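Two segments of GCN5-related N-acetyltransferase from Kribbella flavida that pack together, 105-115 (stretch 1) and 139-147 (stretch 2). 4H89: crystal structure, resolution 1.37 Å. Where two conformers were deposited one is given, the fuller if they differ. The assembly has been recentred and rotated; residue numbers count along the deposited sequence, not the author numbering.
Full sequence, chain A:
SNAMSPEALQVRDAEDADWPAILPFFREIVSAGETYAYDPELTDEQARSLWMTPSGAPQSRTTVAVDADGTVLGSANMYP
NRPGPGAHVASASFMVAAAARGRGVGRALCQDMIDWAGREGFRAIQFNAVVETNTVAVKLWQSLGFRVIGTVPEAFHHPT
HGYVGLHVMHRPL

Stretch 1, residues 105-115: VGRALCQDMID
Stretch 2 139-147: KLWQSLGFR

Residues 105-115 are helical throughout, with phi/psi near -63/-43 and an unbroken i to i+4 ladder from Leu109 N to Val105 O (2.9 Å) through Asp115 N to Gln111 O (2.9 Å). The second stretch enters as the end of a helix, with phi/psi near -62/-42 from Lys139 to Gln142, and then leaves helical geometry through a turn that still packs against the first helix. Leu144 (-104/13) makes a weak bond from its N to Leu140 O (3.2 Å) and a shorter one to Trp141 O (3.0 Å). Gly145 follows at 102/-2, where a CB would be jammed against the carbonyl O of Leu144; this alone calls for glycine. Phe146 (-80/148) passes into extended geometry, yet its N still reaches Trp141 O at 3.0 Å, closing the turn.

The two helices run in broadly the same direction, crossing at -43° with axes 10.5 Å apart at closest approach. Register is set by two CA pairs, Arg107 CA to Leu140 CA at 7.0 Å and Gln111 CA to Leu144 CA at 7.4 Å, so a four-residue step on one stretch matches a four-residue step on the other. The contact buries 368 Å², both sides summed.

No hydrogen bond crosses the interface, and its cohesion is largely apolar. Leu140 (chi1 t, chi2 p) lies against the helix backbone where Gly106 has no side chain: its CD2 is 3.8 Å from Gly106 C and 3.7 Å from Arg107 N. An ideal CB on Gly106 would come within 3.2 Å of Leu140 CD2, so the absence of a side chain permits this close approach. Arg107 (chi1 t) adds its aliphatic base, CB to Leu140 CD1 at 3.8 Å, while the end of its side chain leads away. Leu144 (chi1 m, chi2 t) has the largest covered area, 80 Å². Its CD1 meets Cys110 CB at 3.7 Å, its CD2 touches Gln111 OE1 at 3.5 Å, and its CB lies 4.1 Å from Ile114 CD1. Ile114 (chi1 m, chi2 t) also sets CD1 4.2 Å from Phe146 CE1.

Cys110 (chi1 t), whose CA-to-CB bond points toward the second stretch, contacts both aromatic rings. Trp141 (chi1 m, chi2 150°) starts sideways but brings its ring nearer, placing CZ3 3.6 Å from Cys110 CB. Cys110 SG sits 4.4 Å from the centroid of the Trp141 six-membered ring, 47° off the normal, an oblique sulfur-aromatic contact. Gly106 O lies at the edge of the indole, 4.4 Å from Trp141 CZ3. Phe146 (chi1 m, chi2 83°) receives the same sulfur obliquely, with Cys110 SG 4.1 Å from Phe146 CE1.

Two side-chain hydrogen bonds form within the stretches, and none passes between them. Gln111 (chi1 t, chi2 p) donates from NE2 to Asp115 OD1 (2.9 Å, 151°), a link one helical turn long. Ser143 (chi1 p) donates from OG to the backbone Leu140 O at 2.7 Å, three residues back.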

# COMPACT_ATOMS: atom_id res chain seq x y z
N VAL A 105 8.01 20.34 14.23
CA VAL A 105 6.84 20.34 13.40
C VAL A 105 6.36 18.93 13.13
O VAL A 105 5.14 18.66 13.18
CB VAL A 105 7.06 21.15 12.11
CG1 VAL A 105 5.86 21.05 11.18
CG2 VAL A 105 7.35 22.61 12.41
N GLY A 106 7.27 18.02 12.82
CA GLY A 106 6.92 16.62 12.62
C GLY A 106 6.26 16.04 13.84
O GLY A 106 5.25 15.33 13.71
N ARG A 107 6.81 16.32 15.02
CA ARG A 107 6.22 15.80 16.24
C ARG A 107 4.80 16.33 16.43
O ARG A 107 3.89 15.57 16.78
CB ARG A 107 7.05 16.17 17.47
CG ARG A 107 6.57 15.51 18.74
CD ARG A 107 6.72 16.37 20.00
NE ARG A 107 6.06 17.68 19.89
CZ ARG A 107 4.75 17.92 20.07
NH1 ARG A 107 3.88 16.97 20.38
NH2 ARG A 107 4.32 19.15 19.92
N ALA A 108 4.61 17.62 16.22
CA ALA A 108 3.32 18.20 16.41
C ALA A 108 2.31 17.60 15.45
O ALA A 108 1.17 17.29 15.83
CB ALA A 108 3.41 19.70 16.23
N LEU A 109 2.69 17.48 14.18
CA LEU A 109 1.77 16.90 13.19
C LEU A 109 1.42 15.47 13.56
O LEU A 109 0.25 15.08 13.42
CB LEU A 109 2.40 16.98 11.80
CG LEU A 109 2.51 18.32 11.12
CD1 LEU A 109 3.45 18.20 9.92
CD2 LEU A 109 1.13 18.78 10.69
N CYS A 110 2.39 14.67 13.96
CA CYS A 110 2.10 13.28 14.25
C CYS A 110 1.31 13.12 15.54
O CYS A 110 0.42 12.28 15.59
CB CYS A 110 3.39 12.47 14.30
SG CYS A 110 3.12 10.68 14.36
N GLN A 111 1.62 13.89 16.57
CA GLN A 111 0.82 13.81 17.78
C GLN A 111 -0.63 14.19 17.50
O GLN A 111 -1.56 13.56 17.98
CB GLN A 111 1.38 14.69 18.88
CG GLN A 111 0.64 14.55 20.20
CD GLN A 111 0.74 13.14 20.76
OE1 GLN A 111 1.83 12.65 20.92
NE2 GLN A 111 -0.38 12.45 20.92
N ASP A 112 -0.83 15.24 16.72
CA ASP A 112 -2.17 15.65 16.34
C ASP A 112 -2.88 14.52 15.58
O ASP A 112 -4.07 14.26 15.79
CB ASP A 112 -2.14 16.94 15.50
CG ASP A 112 -3.52 17.33 15.04
OD1 ASP A 112 -4.26 17.99 15.81
OD2 ASP A 112 -3.83 16.93 13.91
N MSE A 113 -2.16 13.85 14.69
CA MSE A 113 -2.71 12.72 13.94
C MSE A 113 -3.10 11.56 14.88
O MSE A 113 -4.18 10.96 14.72
CB MSE A 113 -1.69 12.30 12.87
CG MSE A 113 -2.12 11.15 11.98
SE MSE A 113 -1.75 9.42 12.70
CE MSE A 113 -3.16 8.57 11.88
N ILE A 114 -2.27 11.26 15.86
CA ILE A 114 -2.57 10.19 16.81
C ILE A 114 -3.81 10.56 17.60
O ILE A 114 -4.69 9.69 17.81
CB ILE A 114 -1.37 10.00 17.79
CG1 ILE A 114 -0.19 9.37 17.07
CG2 ILE A 114 -1.76 9.17 19.02
CD1 ILE A 114 1.15 9.45 17.78
N ASP A 115 -3.92 11.80 18.02
CA ASP A 115 -5.11 12.26 18.78
C ASP A 115 -6.37 12.14 17.92
O ASP A 115 -7.43 11.65 18.38
CB ASP A 115 -4.95 13.68 19.30
CG ASP A 115 -3.81 13.84 20.31
OD1 ASP A 115 -3.24 12.85 20.77
OD2 ASP A 115 -3.48 15.01 20.58
N LYS A 139 13.20 7.48 14.51
CA LYS A 139 13.34 7.74 15.93
C LYS A 139 12.20 8.58 16.47
O LYS A 139 11.76 8.38 17.59
CB LYS A 139 14.71 8.36 16.22
CG LYS A 139 15.81 7.32 15.97
CD LYS A 139 17.17 7.90 16.29
CE LYS A 139 18.29 6.93 15.94
NZ LYS A 139 18.11 5.59 16.57
N LEU A 140 11.72 9.54 15.68
CA LEU A 140 10.60 10.36 16.11
C LEU A 140 9.35 9.49 16.26
O LEU A 140 8.69 9.54 17.28
CB LEU A 140 10.33 11.49 15.08
CG LEU A 140 9.04 12.30 15.28
CD1 LEU A 140 9.05 13.00 16.61
CD2 LEU A 140 8.83 13.30 14.15
N TRP A 141 9.10 8.63 15.28
CA TRP A 141 7.93 7.77 15.36
C TRP A 141 8.06 6.81 16.55
O TRP A 141 7.08 6.58 17.26
CB TRP A 141 7.71 6.98 14.09
CG TRP A 141 7.63 7.70 12.82
CD1 TRP A 141 8.01 7.18 11.56
CD2 TRP A 141 7.20 8.99 12.59
NE1 TRP A 141 7.81 8.08 10.61
CE2 TRP A 141 7.29 9.20 11.19
CE3 TRP A 141 6.70 10.00 13.38
CZ2 TRP A 141 6.97 10.40 10.59
CZ3 TRP A 141 6.40 11.20 12.80
CH2 TRP A 141 6.50 11.40 11.41
N GLN A 142 9.24 6.24 16.77
CA GLN A 142 9.46 5.41 17.96
C GLN A 142 9.15 6.18 19.24
O GLN A 142 8.56 5.63 20.18
CB GLN A 142 10.88 4.84 17.97
CG GLN A 142 11.06 3.76 16.91
CD GLN A 142 12.48 3.30 16.77
OE1 GLN A 142 13.42 4.11 16.84
NE2 GLN A 142 12.66 2.03 16.50
N SER A 143 9.58 7.44 19.31
CA SER A 143 9.33 8.26 20.50
C SER A 143 7.85 8.53 20.74
O SER A 143 7.46 8.85 21.86
CB SER A 143 10.09 9.59 20.43
OG SER A 143 9.45 10.56 19.62
N LEU A 144 7.04 8.34 19.69
CA LEU A 144 5.60 8.53 19.75
C LEU A 144 4.87 7.22 19.79
O LEU A 144 3.66 7.19 19.58
CB LEU A 144 5.13 9.37 18.57
CG LEU A 144 5.60 10.82 18.64
CD1 LEU A 144 5.30 11.50 17.31
CD2 LEU A 144 5.00 11.55 19.82
N GLY A 145 5.58 6.12 20.04
CA GLY A 145 4.95 4.85 20.31
C GLY A 145 4.90 3.84 19.18
O GLY A 145 4.41 2.74 19.37
N PHE A 146 5.41 4.19 18.01
CA PHE A 146 5.44 3.24 16.90
C PHE A 146 6.60 2.29 17.04
O PHE A 146 7.64 2.65 17.56
CB PHE A 146 5.59 3.98 15.56
CG PHE A 146 4.37 4.72 15.11
CD1 PHE A 146 4.11 5.98 15.58
CD2 PHE A 146 3.56 4.20 14.13
CE1 PHE A 146 2.97 6.64 15.20
CE2 PHE A 146 2.41 4.86 13.75
CZ PHE A 146 2.14 6.10 14.24
N ARG A 147 6.41 1.07 16.56
CA ARG A 147 7.50 0.11 16.48
C ARG A 147 7.63 -0.45 15.10
O ARG A 147 6.66 -0.49 14.31
CB ARG A 147 7.33 -1.04 17.46
CG ARG A 147 6.23 -2.03 17.13
CD ARG A 147 6.28 -3.32 17.98
NE ARG A 147 5.07 -4.16 17.82
CZ ARG A 147 5.05 -5.38 17.30
NH1 ARG A 147 3.89 -6.05 17.19
NH2 ARG A 147 6.18 -5.95 16.90